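Local coordinates for protein putative 4-hydroxybenzoyl-CoA thioesterase (Geobacillus stearothermophilus, PDB 2OIW) that probably hydrolyses acyl-CoA thioesters, as a predicted thioesterase of the hotdog superfamily related to 4-hydroxybenzoyl-CoA thioesterases, at residues A[3-8]-A[35-40]; A[14-17]-A[21-24]; A[28-33]-A[70-75]; A[89-94]-A[99-104]. All coordinates share one frame; numbering follows the deposited sequence. Where two conformers were deposited one is given.

Interaction 1: residues A[3-8]-A[35-40]; sequences AMFTTV and RHEIFK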
# COMPACT_ATOMS: atom_id res chain seq x y z
N ALA A 3 -4.37 -16.74 -25.28
CA ALA A 3 -5.03 -17.41 -24.16
C ALA A 3 -4.88 -16.73 -22.78
O ALA A 3 -5.34 -17.26 -21.76
CB ALA A 3 -4.54 -18.87 -24.10
N MSE A 4 -4.26 -15.55 -22.73
CA MSE A 4 -4.03 -14.90 -21.44
C MSE A 4 -5.29 -14.30 -20.75
O MSE A 4 -6.31 -14.05 -21.41
CB MSE A 4 -2.85 -13.92 -21.52
CG MSE A 4 -3.16 -12.52 -22.03
SE MSE A 4 -3.67 -12.50 -23.89
CE MSE A 4 -1.90 -12.79 -24.69
N PHE A 5 -5.24 -14.13 -19.43
CA PHE A 5 -6.32 -13.46 -18.68
C PHE A 5 -6.10 -11.98 -18.82
O PHE A 5 -4.96 -11.54 -18.90
CB PHE A 5 -6.29 -13.81 -17.19
CG PHE A 5 -6.35 -15.28 -16.89
CD1 PHE A 5 -7.57 -15.96 -16.94
CD2 PHE A 5 -5.20 -15.99 -16.58
CE1 PHE A 5 -7.64 -17.31 -16.66
CE2 PHE A 5 -5.26 -17.35 -16.31
CZ PHE A 5 -6.48 -18.01 -16.33
N THR A 6 -7.19 -11.22 -18.86
CA THR A 6 -7.19 -9.77 -19.07
C THR A 6 -7.91 -9.06 -17.90
O THR A 6 -9.05 -9.38 -17.60
CB THR A 6 -7.95 -9.41 -20.36
OG1 THR A 6 -7.23 -9.94 -21.47
CG2 THR A 6 -8.07 -7.89 -20.52
N THR A 7 -7.24 -8.10 -17.27
CA THR A 7 -7.76 -7.47 -16.07
C THR A 7 -7.56 -5.97 -16.25
O THR A 7 -6.43 -5.49 -16.25
CB THR A 7 -6.98 -7.98 -14.79
OG1 THR A 7 -6.99 -9.41 -14.75
CG2 THR A 7 -7.61 -7.47 -13.50
N VAL A 8 -8.66 -5.25 -16.42
CA VAL A 8 -8.64 -3.77 -16.48
C VAL A 8 -8.68 -3.19 -15.06
O VAL A 8 -9.50 -3.61 -14.23
CB VAL A 8 -9.85 -3.18 -17.33
CG1 VAL A 8 -9.70 -1.67 -17.49
CG2 VAL A 8 -9.94 -3.84 -18.71
N ARG A 35 -3.30 -12.05 -11.44
CA ARG A 35 -3.22 -13.51 -11.11
C ARG A 35 -4.51 -14.10 -10.47
O ARG A 35 -4.61 -15.32 -10.24
CB ARG A 35 -2.01 -13.75 -10.21
CG ARG A 35 -0.67 -13.36 -10.86
CD ARG A 35 0.47 -13.42 -9.86
NE ARG A 35 1.61 -12.68 -10.37
CZ ARG A 35 2.41 -11.93 -9.62
NH1 ARG A 35 2.18 -11.82 -8.31
NH2 ARG A 35 3.41 -11.28 -10.18
N HIS A 36 -5.50 -13.24 -10.22
CA HIS A 36 -6.77 -13.63 -9.58
C HIS A 36 -7.39 -14.94 -10.10
O HIS A 36 -7.69 -15.85 -9.31
CB HIS A 36 -7.79 -12.49 -9.76
CG HIS A 36 -9.03 -12.66 -8.94
ND1 HIS A 36 -9.06 -12.39 -7.59
CD2 HIS A 36 -10.27 -13.06 -9.29
CE1 HIS A 36 -10.29 -12.62 -7.14
NE2 HIS A 36 -11.04 -13.04 -8.14
N GLU A 37 -7.61 -15.03 -11.41
CA GLU A 37 -8.17 -16.25 -12.02
C GLU A 37 -7.30 -17.50 -11.82
O GLU A 37 -7.79 -18.61 -11.72
CB GLU A 37 -8.44 -16.03 -13.50
CG GLU A 37 -9.50 -14.97 -13.80
CD GLU A 37 -10.82 -15.21 -13.07
OE1 GLU A 37 -11.24 -16.38 -12.88
OE2 GLU A 37 -11.47 -14.20 -12.71
N ILE A 38 -5.99 -17.30 -11.75
CA ILE A 38 -5.08 -18.38 -11.46
C ILE A 38 -5.26 -18.83 -10.03
O ILE A 38 -5.41 -20.02 -9.80
CB ILE A 38 -3.60 -18.01 -11.77
CG1 ILE A 38 -3.41 -17.87 -13.29
CG2 ILE A 38 -2.64 -19.08 -11.21
CD1 ILE A 38 -2.09 -17.18 -13.73
N PHE A 39 -5.22 -17.91 -9.07
CA PHE A 39 -5.50 -18.24 -7.66
C PHE A 39 -6.83 -19.00 -7.54
O PHE A 39 -6.94 -19.97 -6.78
CB PHE A 39 -5.52 -16.97 -6.79
CG PHE A 39 -4.20 -16.23 -6.74
CD1 PHE A 39 -3.00 -16.86 -7.07
CD2 PHE A 39 -4.16 -14.90 -6.36
CE1 PHE A 39 -1.80 -16.17 -7.02
CE2 PHE A 39 -2.95 -14.20 -6.31
CZ PHE A 39 -1.78 -14.84 -6.65
N LYS A 40 -7.82 -18.58 -8.33
CA LYS A 40 -9.15 -19.16 -8.22
C LYS A 40 -9.17 -20.63 -8.67
O LYS A 40 -9.98 -21.41 -8.18
CB LYS A 40 -10.17 -18.31 -8.99
CG LYS A 40 -11.59 -18.47 -8.50
CD LYS A 40 -12.59 -17.73 -9.39
CE LYS A 40 -14.02 -17.88 -8.87
NZ LYS A 40 -14.41 -19.33 -8.61

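Interaction 2: residues A[14-17]-A[21-24]; sequences SETD and HINN. With MG (magnesium ion), chain E.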
# COMPACT_ATOMS: atom_id res chain seq x y z
N SER A 14 -3.28 7.37 -4.78
CA SER A 14 -2.37 6.74 -3.80
C SER A 14 -1.32 5.81 -4.42
O SER A 14 -0.30 5.53 -3.78
CB SER A 14 -3.16 6.00 -2.71
OG SER A 14 -3.90 4.92 -3.26
N GLU A 15 -1.53 5.37 -5.66
CA GLU A 15 -0.57 4.50 -6.37
C GLU A 15 0.52 5.27 -7.14
O GLU A 15 1.44 4.67 -7.70
CB GLU A 15 -1.37 3.57 -7.31
CG GLU A 15 -2.18 2.53 -6.48
CD GLU A 15 -3.14 1.67 -7.30
OE1 GLU A 15 -3.70 2.11 -8.34
OE2 GLU A 15 -3.37 0.52 -6.85
N THR A 16 0.40 6.60 -7.17
CA THR A 16 1.44 7.48 -7.72
C THR A 16 2.45 7.79 -6.63
O THR A 16 2.23 7.45 -5.48
CB THR A 16 0.84 8.78 -8.25
OG1 THR A 16 0.19 9.48 -7.17
CG2 THR A 16 -0.16 8.49 -9.38
N ASP A 17 3.57 8.44 -6.99
CA ASP A 17 4.44 9.01 -5.97
C ASP A 17 4.72 10.46 -6.31
O ASP A 17 4.17 10.97 -7.28
CB ASP A 17 5.74 8.20 -5.77
CG ASP A 17 6.54 8.03 -7.05
OD1 ASP A 17 6.44 8.89 -7.97
OD2 ASP A 17 7.30 7.03 -7.13
N HIS A 21 4.31 10.00 -11.48
CA HIS A 21 3.95 8.80 -12.25
C HIS A 21 3.46 7.72 -11.27
O HIS A 21 3.49 7.92 -10.07
CB HIS A 21 5.15 8.30 -13.04
CG HIS A 21 5.86 9.36 -13.84
ND1 HIS A 21 7.23 9.37 -14.00
CD2 HIS A 21 5.40 10.43 -14.52
CE1 HIS A 21 7.58 10.40 -14.76
NE2 HIS A 21 6.48 11.06 -15.09
N ILE A 22 3.01 6.58 -11.79
CA ILE A 22 2.71 5.41 -10.96
C ILE A 22 4.02 4.95 -10.31
O ILE A 22 5.04 4.88 -10.99
CB ILE A 22 2.02 4.28 -11.76
CG1 ILE A 22 0.62 4.73 -12.26
CG2 ILE A 22 1.89 3.03 -10.92
CD1 ILE A 22 -0.42 4.98 -11.08
N ASN A 23 3.98 4.71 -9.00
CA ASN A 23 5.17 4.26 -8.26
C ASN A 23 5.49 2.80 -8.62
O ASN A 23 4.58 2.01 -8.91
CB ASN A 23 4.99 4.43 -6.73
CG ASN A 23 6.17 3.88 -5.92
OD1 ASN A 23 6.15 2.72 -5.46
ND2 ASN A 23 7.20 4.68 -5.74
N ASN A 24 6.78 2.48 -8.66
CA ASN A 24 7.24 1.13 -9.02
C ASN A 24 6.68 -0.02 -8.17
O ASN A 24 6.49 -1.13 -8.68
CB ASN A 24 8.77 1.11 -9.00
CG ASN A 24 9.33 0.99 -7.59
OD1 ASN A 24 9.49 -0.09 -7.09
ND2 ASN A 24 9.64 2.10 -6.97
MG MG E . 1.74 6.61 -3.26
O HOH W 1 2.67 4.58 -4.10
O HOH W 2 0.61 6.83 -1.36

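Interaction 3: residues A[28-33]-A[70-75]; sequences PVWFEA and QDVTVY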
# COMPACT_ATOMS: atom_id res chain seq x y z
N PRO A 28 3.96 -4.65 -8.98
CA PRO A 28 3.68 -5.97 -8.45
C PRO A 28 2.27 -6.09 -7.87
O PRO A 28 1.74 -7.20 -7.80
CB PRO A 28 4.74 -6.14 -7.36
CG PRO A 28 5.86 -5.31 -7.82
CD PRO A 28 5.21 -4.10 -8.41
N VAL A 29 1.67 -4.98 -7.44
CA VAL A 29 0.34 -5.02 -6.83
C VAL A 29 -0.69 -5.30 -7.93
O VAL A 29 -1.59 -6.11 -7.76
CB VAL A 29 0.01 -3.73 -6.04
CG1 VAL A 29 -1.44 -3.67 -5.70
CG2 VAL A 29 0.83 -3.64 -4.74
N TRP A 30 -0.50 -4.66 -9.08
CA TRP A 30 -1.36 -4.86 -10.24
C TRP A 30 -1.15 -6.24 -10.91
O TRP A 30 -2.12 -6.91 -11.37
CB TRP A 30 -1.04 -3.73 -11.23
CG TRP A 30 -1.57 -2.39 -10.78
CD1 TRP A 30 -2.41 -2.12 -9.73
CD2 TRP A 30 -1.37 -1.15 -11.46
NE1 TRP A 30 -2.70 -0.77 -9.68
CE2 TRP A 30 -2.07 -0.16 -10.74
CE3 TRP A 30 -0.62 -0.77 -12.58
CZ2 TRP A 30 -2.06 1.18 -11.13
CZ3 TRP A 30 -0.63 0.54 -12.97
CH2 TRP A 30 -1.35 1.50 -12.26
N PHE A 31 0.10 -6.68 -10.97
CA PHE A 31 0.43 -8.05 -11.42
C PHE A 31 -0.22 -9.10 -10.54
O PHE A 31 -0.79 -10.06 -11.04
CB PHE A 31 1.96 -8.30 -11.45
CG PHE A 31 2.64 -7.78 -12.69
CD1 PHE A 31 2.02 -7.84 -13.94
CD2 PHE A 31 3.92 -7.27 -12.60
CE1 PHE A 31 2.67 -7.38 -15.08
CE2 PHE A 31 4.59 -6.81 -13.72
CZ PHE A 31 3.98 -6.86 -14.96
N GLU A 32 -0.17 -8.92 -9.22
CA GLU A 32 -0.87 -9.87 -8.34
C GLU A 32 -2.39 -9.84 -8.55
O GLU A 32 -3.06 -10.87 -8.47
CB GLU A 32 -0.52 -9.62 -6.86
CG GLU A 32 -1.09 -10.73 -5.91
CD GLU A 32 -0.93 -10.34 -4.44
OE1 GLU A 32 -1.49 -9.30 -4.06
OE2 GLU A 32 -0.20 -11.05 -3.69
N ALA A 33 -2.94 -8.65 -8.79
CA ALA A 33 -4.35 -8.52 -9.13
C ALA A 33 -4.69 -9.33 -10.42
O ALA A 33 -5.70 -10.02 -10.49
CB ALA A 33 -4.73 -7.01 -9.29
N GLN A 70 -5.80 7.38 -16.56
CA GLN A 70 -6.07 6.51 -17.70
C GLN A 70 -6.05 5.08 -17.16
O GLN A 70 -5.18 4.73 -16.35
CB GLN A 70 -4.97 6.64 -18.76
CG GLN A 70 -4.72 8.03 -19.33
CD GLN A 70 -3.40 8.13 -20.12
OE1 GLN A 70 -2.33 8.43 -19.56
NE2 GLN A 70 -3.48 7.84 -21.41
N ASP A 71 -6.98 4.24 -17.63
CA ASP A 71 -7.01 2.82 -17.20
C ASP A 71 -5.77 2.07 -17.69
O ASP A 71 -5.09 2.50 -18.61
CB ASP A 71 -8.30 2.13 -17.67
CG ASP A 71 -9.49 2.53 -16.81
OD1 ASP A 71 -9.27 3.19 -15.76
OD2 ASP A 71 -10.62 2.18 -17.18
N VAL A 72 -5.46 0.96 -17.04
CA VAL A 72 -4.37 0.08 -17.47
C VAL A 72 -4.96 -1.30 -17.60
O VAL A 72 -6.01 -1.59 -17.00
CB VAL A 72 -3.21 0.04 -16.45
CG1 VAL A 72 -2.64 1.46 -16.23
CG2 VAL A 72 -3.63 -0.63 -15.14
N THR A 73 -4.32 -2.12 -18.42
CA THR A 73 -4.74 -3.50 -18.62
C THR A 73 -3.59 -4.43 -18.33
O THR A 73 -2.50 -4.28 -18.90
CB THR A 73 -5.24 -3.76 -20.06
OG1 THR A 73 -6.23 -2.78 -20.38
CG2 THR A 73 -5.86 -5.13 -20.17
N VAL A 74 -3.87 -5.39 -17.46
CA VAL A 74 -2.93 -6.45 -17.11
C VAL A 74 -3.28 -7.68 -17.90
O VAL A 74 -4.43 -8.13 -17.91
CB VAL A 74 -2.97 -6.72 -15.59
CG1 VAL A 74 -1.82 -7.67 -15.16
CG2 VAL A 74 -2.90 -5.36 -14.82
N TYR A 75 -2.28 -8.19 -18.62
CA TYR A 75 -2.36 -9.47 -19.32
C TYR A 75 -1.50 -10.47 -18.58
O TYR A 75 -0.32 -10.22 -18.33
CB TYR A 75 -1.84 -9.34 -20.73
CG TYR A 75 -2.62 -8.34 -21.55
CD1 TYR A 75 -3.78 -8.73 -22.24
CD2 TYR A 75 -2.21 -7.02 -21.64
CE1 TYR A 75 -4.49 -7.83 -23.00
CE2 TYR A 75 -2.94 -6.10 -22.40
CZ TYR A 75 -4.07 -6.52 -23.08
OH TYR A 75 -4.79 -5.64 -23.81

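Interaction 4: residues A[89-94]-A[99-104]; sequences YEEIHQ and CAKGRS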
# COMPACT_ATOMS: atom_id res chain seq x y z
N TYR A 89 3.96 -15.38 -17.13
CA TYR A 89 4.40 -14.23 -17.88
C TYR A 89 3.28 -13.18 -17.84
O TYR A 89 2.11 -13.52 -17.98
CB TYR A 89 4.80 -14.58 -19.33
CG TYR A 89 5.26 -13.36 -20.07
CD1 TYR A 89 6.49 -12.79 -19.80
CD2 TYR A 89 4.43 -12.74 -21.00
CE1 TYR A 89 6.91 -11.63 -20.46
CE2 TYR A 89 4.82 -11.61 -21.65
CZ TYR A 89 6.06 -11.05 -21.38
OH TYR A 89 6.44 -9.91 -22.04
N GLU A 90 3.62 -11.91 -17.66
CA GLU A 90 2.60 -10.87 -17.46
C GLU A 90 3.06 -9.52 -17.99
O GLU A 90 4.28 -9.21 -18.00
CB GLU A 90 2.19 -10.79 -15.97
CG GLU A 90 3.41 -10.80 -15.02
CD GLU A 90 3.17 -11.46 -13.66
OE1 GLU A 90 1.99 -11.74 -13.29
OE2 GLU A 90 4.19 -11.69 -12.95
N GLU A 91 2.10 -8.71 -18.44
CA GLU A 91 2.41 -7.39 -18.98
C GLU A 91 1.36 -6.39 -18.51
O GLU A 91 0.21 -6.76 -18.31
CB GLU A 91 2.40 -7.42 -20.51
CG GLU A 91 3.55 -8.13 -21.14
CD GLU A 91 3.54 -8.04 -22.65
OE1 GLU A 91 2.56 -7.48 -23.22
OE2 GLU A 91 4.49 -8.57 -23.28
N ILE A 92 1.77 -5.14 -18.32
CA ILE A 92 0.80 -4.07 -18.08
C ILE A 92 0.89 -3.05 -19.21
O ILE A 92 1.99 -2.61 -19.57
CB ILE A 92 1.01 -3.38 -16.71
CG1 ILE A 92 0.97 -4.41 -15.59
CG2 ILE A 92 -0.07 -2.36 -16.47
CD1 ILE A 92 1.29 -3.83 -14.25
N HIS A 93 -0.27 -2.72 -19.78
CA HIS A 93 -0.39 -1.77 -20.86
C HIS A 93 -1.20 -0.53 -20.40
O HIS A 93 -2.06 -0.62 -19.51
CB HIS A 93 -1.12 -2.37 -22.08
CG HIS A 93 -0.42 -3.54 -22.71
ND1 HIS A 93 -0.55 -3.84 -24.05
CD2 HIS A 93 0.41 -4.49 -22.20
CE1 HIS A 93 0.17 -4.91 -24.34
NE2 HIS A 93 0.76 -5.33 -23.23
N GLN A 94 -0.90 0.60 -21.01
CA GLN A 94 -1.69 1.83 -20.82
C GLN A 94 -1.68 2.55 -22.16
O GLN A 94 -0.64 2.59 -22.83
CB GLN A 94 -1.12 2.71 -19.71
CG GLN A 94 -1.96 3.98 -19.40
CD GLN A 94 -1.49 4.73 -18.15
OE1 GLN A 94 -0.37 5.24 -18.09
NE2 GLN A 94 -2.36 4.81 -17.14
N CYS A 99 3.93 -1.11 -20.89
CA CYS A 99 4.67 -0.26 -19.97
C CYS A 99 5.47 -1.06 -18.96
O CYS A 99 6.40 -0.52 -18.39
CB CYS A 99 3.73 0.72 -19.26
SG CYS A 99 2.96 1.91 -20.40
N ALA A 100 5.06 -2.30 -18.70
CA ALA A 100 5.76 -3.16 -17.74
C ALA A 100 5.64 -4.60 -18.16
O ALA A 100 4.57 -5.02 -18.63
CB ALA A 100 5.18 -2.99 -16.33
N LYS A 101 6.74 -5.35 -18.04
CA LYS A 101 6.75 -6.77 -18.36
C LYS A 101 7.27 -7.50 -17.15
O LYS A 101 8.22 -7.04 -16.53
CB LYS A 101 7.66 -7.04 -19.55
CG LYS A 101 7.25 -6.29 -20.82
CD LYS A 101 8.13 -6.70 -22.00
CE LYS A 101 9.56 -6.22 -21.83
NZ LYS A 101 10.29 -6.14 -23.13
N GLY A 102 6.66 -8.63 -16.81
CA GLY A 102 7.02 -9.33 -15.59
C GLY A 102 7.02 -10.82 -15.81
O GLY A 102 6.37 -11.36 -16.71
N ARG A 103 7.76 -11.49 -14.94
CA ARG A 103 7.66 -12.94 -14.78
C ARG A 103 7.61 -13.24 -13.28
O ARG A 103 8.29 -12.59 -12.47
CB ARG A 103 8.91 -13.61 -15.37
CG ARG A 103 8.69 -14.40 -16.63
CD ARG A 103 10.00 -14.88 -17.20
NE ARG A 103 9.84 -15.17 -18.63
CZ ARG A 103 10.08 -14.31 -19.62
NH1 ARG A 103 10.51 -13.08 -19.36
NH2 ARG A 103 9.89 -14.68 -20.90
N SER A 104 6.82 -14.26 -12.93
CA SER A 104 6.76 -14.73 -11.55
C SER A 104 6.63 -16.24 -11.48
O SER A 104 6.03 -16.88 -12.37
CB SER A 104 5.61 -14.06 -10.78
OG SER A 104 4.41 -14.15 -11.51

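Interaction 1: residues A[3-8]-A[35-40]
Ile38 N and Phe39 N both reach Arg35 O, the first weakly and the second at 2.9 Å. These bonds wind the first turn of helix 36-40, and that turn brings Glu37 and Ile38 up to Phe5. The contact is part of the hotdog fold, in which an antiparallel sheet wraps around helical segments. Here the edge strand that begins at Phe5 meets the start of the second helical segment.

The meeting itself is apolar. Phe5 holds CG anti to its carbonyl carbon (chi1 -56°), and the ring extends from the strand to the helix. Glu37 comes over one face of the ring with its aliphatic part. Its CB lies 3.8 Å from the Phe5 ring centroid, 24° off the normal, a CH-pi contact displaced toward the rim. Glu37 CG follows at 3.8 Å from Phe5 CD1. The Glu37 chain then bends at chi2 (-53°), and this turns its carboxylate away from the strand and brings OE2 to the edge of the His36 ring.

His130 also meets the Phe5 ring. The strand is held to its neighbour by backbone bonds of Phe5 with Thr76 and of Thr7 with Val74. On the helix, Ile38 continues inward to Leu86 and Ile88 on the sheet. Its own touch on the ring is oblique, with Ile38 CG1 3.6 Å from Phe5 CE2.

Interaction 2: residues A[14-17]-A[21-24]
Asn23 ND2 gives an almost straight bond to Asp17 OD2, 2.7 Å long at 167°. The acceptor is met on its anti side, and the two flat groups stand 78° apart. The other carboxylate oxygen, Asp17 OD1, takes Val19 N. Asn23 ND2 also bonds Glu32 OE2 of the fourth subunit, and Asn23 OD1 pairs with Thr25 OG1. An alanine in place of Asp17 would probably leave Asn23 ND2 and Val19 N without these acceptors and let the turn between the two segments move.

A single beta bridge pairs Thr16 with Ile22. Asn23 N bonds Glu15 O at 2.9 Å, and Asp17 N bonds His21 O at 3.1 Å. Glu15 O also pairs with Thr26 OG1. Ile22 CD1 packs on Thr16 CG2 at 3.9 Å.

The carbonyls of the residues before and after Glu15 bind the magnesium ion. Ser14 O and Thr16 O each lie 2.4 Å from it, with two waters and Thr16 O of the third subunit. The loop precedes the helix of the hotdog fold, a region near the active site in related thioesterases and possibly here. The metal has main-chain carbonyls and water as its ligands, which is consistent with a role in joining subunits.

Interaction 3: residues A[28-33]-A[70-75]
Trp30 holds CG anti to its carbonyl carbon (chi1 -73°). Val72 has CG1 anti to its own carbonyl carbon, which leaves CG2 between the backbone N and the carbonyl carbon, over the indole. Val72 CG2 sits 4.1 Å from the centroid of the six-membered ring of Trp30, 20° off the normal, a CH-pi contact displaced toward the rim. The two side chains cross at about a right angle. CG2 lies over the face, and Val72 CG1 comes within 3.9 Å of Trp30 CZ3.

Two residues further along the strand, Val74 faces the helix backbone. Val74 CG2 lies 3.9 Å from Trp30 O. Val74 CG1 meets the Phe31 ring obliquely, 4.0 Å from Phe31 CD1. Val74 thus lies against the Trp30 carbonyl and the Phe31 ring. The side chains meet through carbon atoms, and all four touching residues are buried.

The indole N-H points elsewhere: Trp30 NE1 makes a weak hydrogen bond to Glu15 OE2, which also forms a salt bridge with Arg12 of the second subunit. Replacing Trp30 with an alanine would probably open a gap beneath Val72 and cost Glu15 OE2 the weak indole bond alone.

This is helix-on-sheet packing of the hotdog fold. Helix 28-33 and strand 72-75 approach to 8.5 Å between axes, at 59°. Ile9 of strand 5-9 touches both Trp30 and Val72. Ile92 of strand 85-94 touches both Trp30 and Phe31, and Val60 of strand 53-62 reaches Phe31, so the helix lies in the concave surface of the curved sheet.

Interaction 4: residues A[89-94]-A[99-104]
Segments 89-94 and 99-104 run antiparallel, their axes 4.7 Å apart at 161°, with Glu90-Gly102 and Ile92-Ala100 as hydrogen-bonded pairs. They belong to the beta hairpin of strands 85-94 and 97-110 in the hotdog sheet. The register is interrupted near the turn. At a classic beta bulge, two residues, Cys99 and Ala100, stand opposite the single residue Ile92, and Ile92 O accepts from Cys99 N at 2.8 Å and from Ala100 N at 3.2 Å.

On the face of Glu90 and Ile92, the helix side of the sheet, a carboxylate is buried. Glu90 has CG between its backbone N and carbonyl carbon (chi1 46°), which swings the chain toward Gly102 of the partner strand. Gly102 leaves room for it there, and Glu90 CG lies 3.5 Å from Gly102 O. Ser104 OG donates to Glu90 OE2 at 2.9 Å, from above the carboxylate plane. Arg35 makes a salt bridge to the same oxygen, which is likely to stabilise the negative charge. Further along, Ile92 CB packs against Ala100 CB.

The other face carries Tyr89, Glu91, Lys101 and Arg103. Glu91 is held from two directions. Tyr89 OH donates to Glu91 OE2 at 2.7 Å, on the anti lone pair, and His93 NE2 donates to Glu91 OE1 at 2.8 Å, close to the imidazole plane. Lys101 runs alongside Tyr89 and Glu91 with its methylenes. Arg103 NE forms a salt bridge with Glu79. The Arg103 guanidinium lies with one face toward Tyr89, and Tyr89 CD1 sits 3.9 Å from Arg103 CZ.

In the fold
Interactions 1, 3 and 4 share the hotdog sheet, while interaction 2 lies in the loop before the helix, its centre about 19 Å from the chain centre. Interaction 3 is a buried, mainly apolar contact in the core. Interaction 1 is a partly buried edge contact of the same kind, helix against sheet. Interaction 4 holds the sheet itself through backbone bonds, with polar networks on both faces. Interaction 2 is polar, holds a metal ion and is touched by other subunits. Strand 72-75 lies between strands 5-8 and 89-94, which ties interactions 1, 3 and 4 together. Ile22 of interaction 2 packs on Trp30 of interaction 3.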